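Local structure of uncharacterized protein (Acinetobacter baumannii, 5D66) at residues K96-Y101 with V128-N133; S71-A76 with G103-P108; T137-A142 with I174-H179; G113-V118 with Q153-L158. The protein is of unknown function but folds as an ankyrin repeat domain, a scaffold that in other proteins commonly mediates protein-protein recognition. All blocks are in the same frame, centred on the assembly; numbering follows the deposited sequence.

Contact 1 (K96-Y101 with V128-N133)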
loop_
_atom_site.group_PDB
_atom_site.type_symbol
_atom_site.label_atom_id
_atom_site.label_comp_id
_atom_site.label_asym_id
_atom_site.label_seq_id
_atom_site.Cartn_x
_atom_site.Cartn_y
_atom_site.Cartn_z
ATOM N N LYS A 96 -2.995 10.416 -1.142
ATOM C CA LYS A 96 -4.239 10.605 -0.434
ATOM C C LYS A 96 -5.277 9.560 -0.810
ATOM O O LYS A 96 -6.363 9.508 -0.196
ATOM C CB LYS A 96 -4.823 12.011 -0.654
ATOM C CG LYS A 96 -3.931 13.099 -0.069
ATOM C CD LYS A 96 -4.539 14.507 -0.370
ATOM C CE LYS A 96 -3.601 15.456 -1.083
ATOM N NZ LYS A 96 -4.206 16.815 -1.200
ATOM N N SER A 97 -5.046 8.763 -1.841
ATOM C CA SER A 97 -6.020 7.797 -2.267
ATOM C C SER A 97 -6.138 6.681 -1.260
ATOM O O SER A 97 -5.209 6.356 -0.503
ATOM C CB SER A 97 -5.677 7.234 -3.669
ATOM O OG SER A 97 -4.499 6.458 -3.693
ATOM N N THR A 98 -7.299 6.059 -1.282
ATOM C CA THR A 98 -7.649 5.082 -0.299
ATOM C C THR A 98 -8.245 3.816 -0.958
ATOM O O THR A 98 -8.929 3.869 -2.014
ATOM C CB THR A 98 -8.620 5.631 0.770
ATOM O OG1 THR A 98 -9.777 6.154 0.122
ATOM C CG2 THR A 98 -7.986 6.752 1.659
ATOM N N ASN A 99 -8.020 2.697 -0.290
ATOM C CA ASN A 99 -8.520 1.414 -0.698
ATOM C C ASN A 99 -9.961 1.226 -0.168
ATOM O O ASN A 99 -10.545 2.165 0.381
ATOM C CB ASN A 99 -7.578 0.320 -0.186
ATOM C CG ASN A 99 -7.418 0.343 1.306
ATOM O OD1 ASN A 99 -8.368 0.636 2.022
ATOM N ND2 ASN A 99 -6.211 0.092 1.792
ATOM N N ARG A 100 -10.523 0.043 -0.309
ATOM C CA ARG A 100 -11.908 -0.173 0.062
ATOM C C ARG A 100 -12.139 -0.021 1.543
ATOM O O ARG A 100 -13.360 0.122 1.945
ATOM C CB ARG A 100 -12.424 -1.510 -0.437
ATOM C CG ARG A 100 -11.808 -2.661 0.235
ATOM C CD ARG A 100 -11.992 -3.947 -0.621
ATOM N NE ARG A 100 -11.400 -5.120 -0.049
ATOM C CZ ARG A 100 -10.155 -5.577 -0.288
ATOM N NH1 ARG A 100 -9.231 -4.886 -0.992
ATOM N NH2 ARG A 100 -9.828 -6.745 0.247
ATOM N N TYR A 101 -11.098 -0.210 2.374
ATOM C CA TYR A 101 -11.196 -0.016 3.817
ATOM C C TYR A 101 -10.984 1.436 4.204
ATOM O O TYR A 101 -10.903 1.724 5.405
ATOM C CB TYR A 101 -10.143 -0.868 4.537
ATOM C CG TYR A 101 -10.418 -2.309 4.409
ATOM C CD1 TYR A 101 -11.338 -2.909 5.214
ATOM C CD2 TYR A 101 -9.756 -3.089 3.475
ATOM C CE1 TYR A 101 -11.622 -4.232 5.104
ATOM C CE2 TYR A 101 -10.027 -4.425 3.356
ATOM C CZ TYR A 101 -10.945 -5.005 4.171
ATOM O OH TYR A 101 -11.158 -6.343 4.009
ATOM N N VAL A 128 0.897 9.586 8.013
ATOM C CA VAL A 128 0.962 8.577 9.048
ATOM C C VAL A 128 -0.246 8.617 9.976
ATOM O O VAL A 128 -0.541 7.625 10.664
ATOM C CB VAL A 128 2.268 8.663 9.854
ATOM C CG1 VAL A 128 3.457 8.308 8.991
ATOM C CG2 VAL A 128 2.434 9.981 10.537
ATOM N N ASN A 129 -0.929 9.755 10.081
ATOM C CA ASN A 129 -2.062 9.910 10.977
ATOM C C ASN A 129 -3.455 9.602 10.349
ATOM O O ASN A 129 -4.470 9.803 10.976
ATOM C CB ASN A 129 -2.065 11.295 11.617
ATOM C CG ASN A 129 -0.956 11.441 12.632
ATOM O OD1 ASN A 129 -0.582 10.490 13.325
ATOM N ND2 ASN A 129 -0.418 12.643 12.753
ATOM N N HIS A 130 -3.444 9.104 9.111
ATOM C CA HIS A 130 -4.703 8.768 8.472
ATOM C C HIS A 130 -5.415 7.624 9.189
ATOM O O HIS A 130 -4.810 6.647 9.595
ATOM C CB HIS A 130 -4.438 8.310 7.032
ATOM C CG HIS A 130 -5.634 8.076 6.194
ATOM N ND1 HIS A 130 -6.129 8.986 5.295
ATOM C CD2 HIS A 130 -6.379 6.973 6.084
ATOM C CE1 HIS A 130 -7.212 8.449 4.740
ATOM N NE2 HIS A 130 -7.424 7.262 5.256
ATOM N N VAL A 131 -6.721 7.771 9.342
ATOM C CA VAL A 131 -7.581 6.793 9.996
ATOM C C VAL A 131 -8.534 6.146 8.975
ATOM O O VAL A 131 -9.241 6.813 8.238
ATOM C CB VAL A 131 -8.475 7.462 11.096
ATOM C CG1 VAL A 131 -9.270 6.416 11.841
ATOM C CG2 VAL A 131 -7.646 8.259 12.073
ATOM N N ASN A 132 -8.480 4.819 8.909
ATOM C CA ASN A 132 -9.339 4.083 7.942
ATOM C C ASN A 132 -10.754 3.862 8.495
ATOM O O ASN A 132 -11.118 4.345 9.593
ATOM C CB ASN A 132 -8.650 2.799 7.468
ATOM C CG ASN A 132 -8.606 1.712 8.514
ATOM O OD1 ASN A 132 -9.269 1.778 9.552
ATOM N ND2 ASN A 132 -7.780 0.706 8.242
ATOM N N ASN A 133 -11.589 3.146 7.745
ATOM C CA ASN A 133 -13.009 2.998 8.130
ATOM C C ASN A 133 -13.240 1.903 9.129
ATOM O O ASN A 133 -14.372 1.725 9.563
ATOM C CB ASN A 133 -13.916 2.896 6.882
ATOM C CG ASN A 133 -13.865 1.558 6.162
ATOM O OD1 ASN A 133 -13.548 0.514 6.737
ATOM N ND2 ASN A 133 -14.216 1.602 4.869
HETATM O O HOH W 1 -14.946 -0.991 3.597
#
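The loops that link consecutive helical hairpins of an ankyrin repeat domain meet here, residues 96-101 running beside residues 128-133 with neither segment in a regular helix or strand. One strong hydrogen bond defines the pairing: Asn133 N donates to Tyr101 O over 2.8 Å. At 170° the N-H points almost straight at the oxygen, and the donor lies in the plane of the carbonyl. The Asn133 side chain, with CG between the backbone N and the carbonyl carbon (chi1 75°), folds back over the same peptide region, and its ND2 makes a weak bond of 3.4 Å to Arg100 O. A water strengthens this link, donating to Arg100 O and accepting from Asn133 ND2 at 3.0 Å, so two successive carbonyls of one loop are gripped by a single residue of the next. These loops correspond to the beta-hairpin (finger) region of ankyrin repeats, here joined by one backbone bond. Earlier in both segments, packing replaces polar contact. Thr98 CG2, anti to its own carbonyl carbon, meets the His130 imidazole obliquely at CE1, 3.6 Å away, the two side chains crossing at about a right angle. The ring is fixed from elsewhere, as His130 NE2 is hydrogen-bonded to Gly102 O. Asn132 is the buried member: its CB lies 3.2 Å from Tyr101 O, while its OD1 accepts from Leu134 N and Trp136 N and its ND2 bonds to Glu141 OE2. Within the first loop, Tyr101 N gives a weak bond to Asn99 OD1, which also receives Gly103 N.

Contact 2 (S71-A76 with G103-P108)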
loop_
_atom_site.group_PDB
_atom_site.type_symbol
_atom_site.label_atom_id
_atom_site.label_comp_id
_atom_site.label_asym_id
_atom_site.label_seq_id
_atom_site.Cartn_x
_atom_site.Cartn_y
_atom_site.Cartn_z
ATOM N N SER A 71 -6.055 0.180 -6.705
ATOM C CA SER A 71 -5.247 0.749 -7.783
ATOM C C SER A 71 -3.911 0.067 -7.803
ATOM O O SER A 71 -3.484 -0.545 -6.793
ATOM C CB SER A 71 -5.043 2.252 -7.643
ATOM O OG SER A 71 -4.251 2.499 -6.487
ATOM N N PRO A 72 -3.133 0.242 -8.870
ATOM C CA PRO A 72 -1.777 -0.328 -8.879
ATOM C C PRO A 72 -0.931 0.120 -7.666
ATOM O O PRO A 72 -0.302 -0.693 -7.021
ATOM C CB PRO A 72 -1.210 0.077 -10.245
ATOM C CG PRO A 72 -2.475 0.108 -11.100
ATOM C CD PRO A 72 -3.553 0.641 -10.217
ATOM N N TYR A 73 -0.934 1.427 -7.391
ATOM C CA TYR A 73 -0.217 1.961 -6.231
ATOM C C TYR A 73 -0.739 1.323 -4.926
ATOM O O TYR A 73 0.039 0.857 -4.090
ATOM C CB TYR A 73 -0.359 3.486 -6.235
ATOM C CG TYR A 73 -0.233 4.114 -4.859
ATOM C CD1 TYR A 73 0.977 4.148 -4.199
ATOM C CD2 TYR A 73 -1.344 4.628 -4.214
ATOM C CE1 TYR A 73 1.062 4.729 -2.924
ATOM C CE2 TYR A 73 -1.269 5.207 -2.962
ATOM C CZ TYR A 73 -0.074 5.202 -2.299
ATOM O OH TYR A 73 0.031 5.746 -1.030
ATOM N N LEU A 74 -2.054 1.390 -4.685
ATOM C CA LEU A 74 -2.595 0.915 -3.421
ATOM C C LEU A 74 -2.311 -0.557 -3.189
ATOM O O LEU A 74 -1.982 -0.978 -2.076
ATOM C CB LEU A 74 -4.079 1.202 -3.302
ATOM C CG LEU A 74 -4.466 2.624 -3.129
ATOM C CD1 LEU A 74 -5.957 2.834 -3.466
ATOM C CD2 LEU A 74 -4.245 3.058 -1.693
ATOM N N TYR A 75 -2.476 -1.366 -4.227
ATOM C CA TYR A 75 -2.314 -2.787 -4.141
ATOM C C TYR A 75 -0.816 -3.141 -3.952
ATOM O O TYR A 75 -0.462 -4.005 -3.145
ATOM C CB TYR A 75 -2.787 -3.474 -5.405
ATOM C CG TYR A 75 -2.884 -4.965 -5.337
ATOM C CD1 TYR A 75 -4.053 -5.559 -4.955
ATOM C CD2 TYR A 75 -1.834 -5.778 -5.673
ATOM C CE1 TYR A 75 -4.171 -6.940 -4.848
ATOM C CE2 TYR A 75 -1.935 -7.130 -5.587
ATOM C CZ TYR A 75 -3.114 -7.730 -5.187
ATOM O OH TYR A 75 -3.241 -9.113 -5.136
ATOM N N ALA A 76 0.078 -2.483 -4.693
ATOM C CA ALA A 76 1.509 -2.760 -4.546
ATOM C C ALA A 76 1.941 -2.441 -3.113
ATOM O O ALA A 76 2.747 -3.184 -2.521
ATOM C CB ALA A 76 2.354 -2.000 -5.543
ATOM N N GLY A 103 -8.318 3.070 3.800
ATOM C CA GLY A 103 -6.949 3.215 4.205
ATOM C C GLY A 103 -6.024 3.680 3.102
ATOM O O GLY A 103 -6.257 3.480 1.950
ATOM N N THR A 104 -4.963 4.393 3.483
ATOM C CA THR A 104 -3.869 4.629 2.594
ATOM C C THR A 104 -3.106 3.337 2.302
ATOM O O THR A 104 -3.363 2.318 2.925
ATOM C CB THR A 104 -2.895 5.605 3.250
ATOM O OG1 THR A 104 -2.371 4.925 4.397
ATOM C CG2 THR A 104 -3.483 6.923 3.630
ATOM N N ALA A 105 -2.140 3.397 1.392
ATOM C CA ALA A 105 -1.284 2.234 1.135
ATOM C C ALA A 105 -0.454 1.844 2.364
ATOM O O ALA A 105 -0.019 0.711 2.500
ATOM C CB ALA A 105 -0.385 2.487 -0.076
ATOM N N LEU A 106 -0.164 2.830 3.217
ATOM C CA LEU A 106 0.648 2.597 4.390
ATOM C C LEU A 106 0.008 1.703 5.405
ATOM O O LEU A 106 0.702 0.936 6.090
ATOM C CB LEU A 106 1.026 3.941 5.029
ATOM C CG LEU A 106 1.801 3.950 6.279
ATOM C CD1 LEU A 106 3.178 3.206 6.081
ATOM C CD2 LEU A 106 2.056 5.334 6.775
ATOM N N ILE A 107 -1.288 1.809 5.592
ATOM C CA ILE A 107 -1.975 1.068 6.666
ATOM C C ILE A 107 -1.850 -0.458 6.439
ATOM O O ILE A 107 -1.392 -1.167 7.361
ATOM C CB ILE A 107 -3.400 1.555 6.904
ATOM C CG1 ILE A 107 -3.366 3.022 7.366
ATOM C CG2 ILE A 107 -4.036 0.666 7.983
ATOM C CD1 ILE A 107 -4.698 3.624 7.592
ATOM N N PRO A 108 -2.180 -1.003 5.255
ATOM C CA PRO A 108 -1.985 -2.450 5.059
ATOM C C PRO A 108 -0.538 -2.854 5.078
ATOM O O PRO A 108 -0.195 -3.969 5.510
ATOM C CB PRO A 108 -2.689 -2.735 3.739
ATOM C CG PRO A 108 -2.705 -1.409 3.025
ATOM C CD PRO A 108 -2.962 -0.435 4.142
HETATM O O HOH W 2 -2.487 6.303 0.034
#
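Tyr73, in the first turn of helix 72-79, reaches across to the start of the neighbouring hairpin with CG anti to its backbone N (chi1 154°). From CB the ring extends to touch Leu85, Thr88 and Leu89 of helix 82-90 and Leu121 of helix 115-124. Only the far end of the ring meets segment 103-108. Tyr73 CZ is 3.5 Å from Ala105 CB, with CE1 and CE2 flanking it a little farther off, and the methyl approaches obliquely. At the tip, Tyr73 OH sits 3.4 Å from Ala105 CB and donates to a water at 2.8 Å, which lies in the plane of the ring. That water also accepts from Ala105 N at 3.2 Å, so phenol and backbone share one solvent molecule. Beside the ring, Leu74 CD2 packs 3.8 Å from Ala105 N and covers the peptide between Thr104 and Ala105. Both segments have side-chain caps: Ser71 OG accepts from Leu74 N at 3.1 Å and 167°, whereas the bond from Leu106 N to Thr104 OG1 is weak. The touching residues are all buried; the segments meet directly by van der Waals packing, and the water, accepting hydrogen bonds from both, supplies the polar link.

Contact 3 (T137-A142 with I174-H179)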
loop_
_atom_site.group_PDB
_atom_site.type_symbol
_atom_site.label_atom_id
_atom_site.label_comp_id
_atom_site.label_asym_id
_atom_site.label_seq_id
_atom_site.Cartn_x
_atom_site.Cartn_y
_atom_site.Cartn_z
ATOM N N THR A 137 -5.426 3.554 12.525
ATOM C CA THR A 137 -4.262 4.127 11.887
ATOM C C THR A 137 -3.265 2.993 11.554
ATOM O O THR A 137 -3.408 1.845 12.046
ATOM C CB THR A 137 -3.601 5.112 12.842
ATOM O OG1 THR A 137 -3.294 4.333 14.019
ATOM C CG2 THR A 137 -4.412 6.284 13.203
ATOM N N ALA A 138 -2.200 3.321 10.862
ATOM C CA ALA A 138 -1.104 2.386 10.655
ATOM C C ALA A 138 -0.548 1.890 12.011
ATOM O O ALA A 138 -0.282 0.733 12.133
ATOM C CB ALA A 138 -0.039 3.022 9.810
ATOM N N LEU A 139 -0.343 2.824 12.945
ATOM C CA LEU A 139 0.148 2.490 14.258
ATOM C C LEU A 139 -0.776 1.478 14.962
ATOM O O LEU A 139 -0.301 0.465 15.510
ATOM C CB LEU A 139 0.335 3.745 15.093
ATOM C CG LEU A 139 0.885 3.572 16.504
ATOM C CD1 LEU A 139 2.235 2.953 16.526
ATOM C CD2 LEU A 139 0.894 4.902 17.201
ATOM N N LEU A 140 -2.056 1.753 14.985
ATOM C CA LEU A 140 -3.005 0.850 15.633
ATOM C C LEU A 140 -2.972 -0.508 14.990
ATOM O O LEU A 140 -2.959 -1.539 15.691
ATOM C CB LEU A 140 -4.398 1.437 15.674
ATOM C CG LEU A 140 -4.599 2.547 16.688
ATOM C CD1 LEU A 140 -5.818 3.383 16.383
ATOM C CD2 LEU A 140 -4.743 1.982 18.092
ATOM N N GLU A 141 -3.019 -0.575 13.661
ATOM C CA GLU A 141 -2.966 -1.906 13.023
ATOM C C GLU A 141 -1.673 -2.640 13.297
ATOM O O GLU A 141 -1.703 -3.857 13.479
ATOM C CB GLU A 141 -3.232 -1.807 11.526
ATOM C CG GLU A 141 -4.656 -1.374 11.204
ATOM C CD GLU A 141 -5.228 -1.917 9.893
ATOM O OE1 GLU A 141 -4.658 -2.779 9.309
ATOM O OE2 GLU A 141 -6.309 -1.472 9.485
ATOM N N ALA A 142 -0.544 -1.950 13.290
ATOM C CA ALA A 142 0.704 -2.644 13.563
ATOM C C ALA A 142 0.708 -3.296 14.943
ATOM O O ALA A 142 1.283 -4.372 15.137
ATOM C CB ALA A 142 1.849 -1.677 13.451
ATOM N N ILE A 174 -9.750 3.233 22.787
ATOM C CA ILE A 174 -8.591 2.505 23.294
ATOM C C ILE A 174 -7.340 2.990 22.578
ATOM O O ILE A 174 -7.262 2.974 21.333
ATOM C CB ILE A 174 -8.792 1.038 23.232
ATOM C CG1 ILE A 174 -10.046 0.660 23.990
ATOM C CG2 ILE A 174 -7.562 0.327 23.785
ATOM C CD1 ILE A 174 -10.342 -0.779 23.895
ATOM N N THR A 175 -6.374 3.441 23.357
ATOM C CA THR A 175 -5.192 4.064 22.816
ATOM C C THR A 175 -4.159 3.027 22.350
ATOM O O THR A 175 -4.164 1.855 22.816
ATOM C CB THR A 175 -4.572 4.945 23.892
ATOM O OG1 THR A 175 -4.120 4.121 24.947
ATOM C CG2 THR A 175 -5.520 6.077 24.356
ATOM N N PRO A 176 -3.208 3.445 21.511
ATOM C CA PRO A 176 -2.078 2.552 21.217
ATOM C C PRO A 176 -1.402 2.002 22.482
ATOM O O PRO A 176 -1.096 0.814 22.516
ATOM C CB PRO A 176 -1.180 3.503 20.406
ATOM C CG PRO A 176 -2.148 4.386 19.685
ATOM C CD PRO A 176 -3.181 4.676 20.702
ATOM N N LEU A 177 -1.172 2.854 23.485
ATOM C CA LEU A 177 -0.530 2.409 24.716
ATOM C C LEU A 177 -1.337 1.318 25.396
ATOM O O LEU A 177 -0.774 0.300 25.831
ATOM C CB LEU A 177 -0.334 3.598 25.617
ATOM C CG LEU A 177 0.363 3.303 26.956
ATOM C CD1 LEU A 177 1.724 2.734 26.740
ATOM C CD2 LEU A 177 0.410 4.564 27.793
ATOM N N GLN A 178 -2.636 1.516 25.532
ATOM C CA GLN A 178 -3.458 0.495 26.153
ATOM C C GLN A 178 -3.466 -0.802 25.361
ATOM O O GLN A 178 -3.379 -1.881 25.930
ATOM C CB GLN A 178 -4.858 1.023 26.423
ATOM C CG GLN A 178 -5.680 0.056 27.287
ATOM C CD GLN A 178 -5.000 -0.279 28.657
ATOM O OE1 GLN A 178 -4.723 0.618 29.460
ATOM N NE2 GLN A 178 -4.628 -1.560 28.852
ATOM N N HIS A 179 -3.562 -0.694 24.040
ATOM C CA HIS A 179 -3.477 -1.867 23.202
ATOM C C HIS A 179 -2.197 -2.649 23.414
ATOM O O HIS A 179 -2.202 -3.894 23.461
ATOM C CB HIS A 179 -3.684 -1.533 21.732
ATOM C CG HIS A 179 -5.114 -1.356 21.340
ATOM N ND1 HIS A 179 -6.030 -2.375 21.447
ATOM C CD2 HIS A 179 -5.767 -0.319 20.803
ATOM C CE1 HIS A 179 -7.187 -1.998 20.966
ATOM N NE2 HIS A 179 -7.062 -0.743 20.602
#
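Leu140 CD2 is the point where the packing is tightest. This methyl lies 3.7 Å from His179 CD2 and 3.9 Å from Pro176 CG, wedged between the imidazole, which it approaches obliquely, and the pyrrolidine ring. Its chi1 of -74° sets CG anti to the carbonyl carbon, from where CD2 meets Pro176 and His179. Leu139 also touches the proline: its CD2 is 4.0 Å from Pro176 CG, the two side chains crossing at about a right angle, and Leu192 of helix 186-194 touches both. The contact loosens toward Ile174 and Thr175, which are partly exposed; there Leu140 CD2 reaches only the backbone, 4.2 Å from Ile174 O. Ile174 instead turns back on its own segment, its CG2 3.4 Å above the centre of one face of the His179 ring. The polar end of that ring is held by Asp170 OD2, bonded to His179 NE2. Each helix is started by a threonine N-cap, Leu140 N giving 3.0 Å to Thr137 OG1 and Gln178 N giving 3.1 Å to Thr175 OG1, both nearly straight. Thr175-Pro176-Leu177 matches the start of the Thr-Pro-Leu-His motif of ankyrin repeats, and Thr137-Ala138-Leu139 is a variant with the same threonine cap.

Contact 4 (G113-V118 with Q153-L158)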
loop_
_atom_site.group_PDB
_atom_site.type_symbol
_atom_site.label_atom_id
_atom_site.label_comp_id
_atom_site.label_asym_id
_atom_site.label_seq_id
_atom_site.Cartn_x
_atom_site.Cartn_y
_atom_site.Cartn_z
ATOM N N GLY A 113 3.243 -6.161 8.167
ATOM C CA GLY A 113 4.614 -6.275 8.620
ATOM C C GLY A 113 5.627 -6.059 7.549
ATOM O O GLY A 113 6.758 -6.533 7.673
ATOM N N HIS A 114 5.305 -5.294 6.498
ATOM C CA HIS A 114 6.205 -5.080 5.366
ATOM C C HIS A 114 7.101 -3.854 5.683
ATOM O O HIS A 114 6.752 -2.732 5.353
ATOM C CB HIS A 114 5.404 -4.805 4.060
ATOM C CG HIS A 114 4.531 -5.910 3.597
ATOM N ND1 HIS A 114 4.899 -7.227 3.593
ATOM C CD2 HIS A 114 3.271 -5.863 3.078
ATOM C CE1 HIS A 114 3.933 -7.955 3.034
ATOM N NE2 HIS A 114 2.920 -7.151 2.761
ATOM N N VAL A 115 8.209 -4.125 6.371
ATOM C CA VAL A 115 8.987 -3.043 6.958
ATOM C C VAL A 115 9.512 -2.049 5.886
ATOM O O VAL A 115 9.387 -0.839 6.046
ATOM C CB VAL A 115 10.183 -3.593 7.803
ATOM C CG1 VAL A 115 11.024 -2.463 8.389
ATOM C CG2 VAL A 115 9.716 -4.485 8.919
ATOM N N GLU A 116 10.114 -2.575 4.824
ATOM C CA GLU A 116 10.726 -1.681 3.826
ATOM C C GLU A 116 9.644 -0.914 3.064
ATOM O O GLU A 116 9.864 0.230 2.684
ATOM C CB GLU A 116 11.644 -2.422 2.853
ATOM C CG GLU A 116 12.843 -3.036 3.532
ATOM C CD GLU A 116 13.573 -2.067 4.387
ATOM O OE1 GLU A 116 13.845 -0.936 3.958
ATOM O OE2 GLU A 116 13.856 -2.381 5.551
ATOM N N THR A 117 8.472 -1.513 2.890
ATOM C CA THR A 117 7.343 -0.813 2.260
ATOM C C THR A 117 6.859 0.341 3.171
ATOM O O THR A 117 6.636 1.455 2.706
ATOM C CB THR A 117 6.229 -1.760 1.963
ATOM O OG1 THR A 117 6.673 -2.774 1.051
ATOM C CG2 THR A 117 5.048 -1.072 1.340
ATOM N N VAL A 118 6.752 0.088 4.475
ATOM C CA VAL A 118 6.449 1.126 5.431
ATOM C C VAL A 118 7.481 2.274 5.360
ATOM O O VAL A 118 7.116 3.438 5.273
ATOM C CB VAL A 118 6.314 0.548 6.862
ATOM C CG1 VAL A 118 6.331 1.681 7.915
ATOM C CG2 VAL A 118 5.086 -0.304 6.966
ATOM N N GLN A 153 7.740 -4.287 15.867
ATOM C CA GLN A 153 8.495 -3.296 16.645
ATOM C C GLN A 153 9.188 -2.281 15.731
ATOM O O GLN A 153 9.158 -1.071 16.008
ATOM C CB GLN A 153 9.549 -3.971 17.511
ATOM C CG GLN A 153 8.981 -4.785 18.650
ATOM C CD GLN A 153 10.048 -5.582 19.369
ATOM O OE1 GLN A 153 11.190 -5.191 19.434
ATOM N NE2 GLN A 153 9.662 -6.733 19.855
ATOM N N GLN A 154 9.768 -2.768 14.632
ATOM C CA GLN A 154 10.513 -1.894 13.703
ATOM C C GLN A 154 9.523 -0.905 13.060
ATOM O O GLN A 154 9.825 0.292 12.956
ATOM C CB GLN A 154 11.237 -2.728 12.653
ATOM C CG GLN A 154 12.345 -3.514 13.282
ATOM C CD GLN A 154 12.844 -4.678 12.440
ATOM O OE1 GLN A 154 12.448 -4.831 11.285
ATOM N NE2 GLN A 154 13.757 -5.454 12.993
ATOM N N ILE A 155 8.338 -1.378 12.691
ATOM C CA ILE A 155 7.316 -0.523 12.059
ATOM C C ILE A 155 6.790 0.492 13.052
ATOM O O ILE A 155 6.604 1.671 12.709
ATOM C CB ILE A 155 6.222 -1.398 11.466
ATOM C CG1 ILE A 155 6.736 -2.033 10.163
ATOM C CG2 ILE A 155 4.928 -0.636 11.240
ATOM C CD1 ILE A 155 6.010 -3.218 9.693
ATOM N N VAL A 156 6.476 0.069 14.291
ATOM C CA VAL A 156 6.121 1.039 15.341
ATOM C C VAL A 156 7.180 2.134 15.472
ATOM O O VAL A 156 6.875 3.329 15.539
ATOM C CB VAL A 156 5.785 0.344 16.636
ATOM C CG1 VAL A 156 5.683 1.334 17.802
ATOM C CG2 VAL A 156 4.498 -0.470 16.508
ATOM N N ALA A 157 8.449 1.700 15.585
ATOM C CA ALA A 157 9.514 2.662 15.737
ATOM C C ALA A 157 9.574 3.645 14.579
ATOM O O ALA A 157 9.798 4.835 14.769
ATOM C CB ALA A 157 10.816 1.979 15.993
ATOM N N LEU A 158 9.432 3.127 13.360
ATOM C CA LEU A 158 9.466 3.990 12.155
ATOM C C LEU A 158 8.352 4.991 12.183
ATOM O O LEU A 158 8.549 6.184 11.909
ATOM C CB LEU A 158 9.323 3.162 10.860
ATOM C CG LEU A 158 10.526 2.314 10.454
ATOM C CD1 LEU A 158 10.156 1.492 9.208
ATOM C CD2 LEU A 158 11.710 3.134 10.166
#
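The chain enters helix 115-124 through Gly113, whose positive phi of 78° closes the preceding helix in a Schellman motif, and His114, the N-cap and the centre of an inverse gamma turn; segment 153-158 is helical throughout, and the CA atoms of Val115 and Ile155 come closest across the gap, 5.9 Å apart. Ile155 fills the upstream end. Its chi1 of -76° sets CG1 anti to the carbonyl carbon, and chi2 of 161° extends the chain, so that Ile155 CD1 lies 3.5 Å from Gly113 CA and 4.0 Å from Val115 CG2. The turn thus meets the isoleucine tip with bare backbone, while Asn151 ND2 from the start of helix 150-162 bonds to Gly113 O. These are the second, outer helices of adjacent helical hairpins, stacked side by side as in other ankyrin domains and joined mainly by aliphatic side chains. One turn on, Val118 divides its branches: CG2 packs 4.0 Å from Ile155 CG1, and CG1 sits 4.0 Å from Leu158 CD1. That leucine methyl also reaches Val115 CG1 at 4.1 Å, the two side chains crossing at about a right angle. At the exposed margin, the extended Gln154 side chain brings OE1 to 3.6 Å from Val115 CG2.

In the fold
Along the chain, contact 1 crosses contacts 2 and 4, and contact 3 crosses contact 4, while contacts 1 and 2 both close before contact 3 opens. Contacts 2 and 3 repeat one relation, between the first helices of adjacent hairpins, with centres about 19 Å apart; Ile107 and Leu106 on helix 106-111 pack on Ala138 and bridge them. Contact 4 joins the second helices, its centre about 14 Å from that of contact 3 and touching it through Ala142 and Ile155. Contact 1 covers the loops, centred about 9 Å from contact 2 and touching it, for example Thr98 on Gly103. This agrees with a solenoid in which, over the part sampled, neighbouring hairpins meet at loops, first helices and second helices.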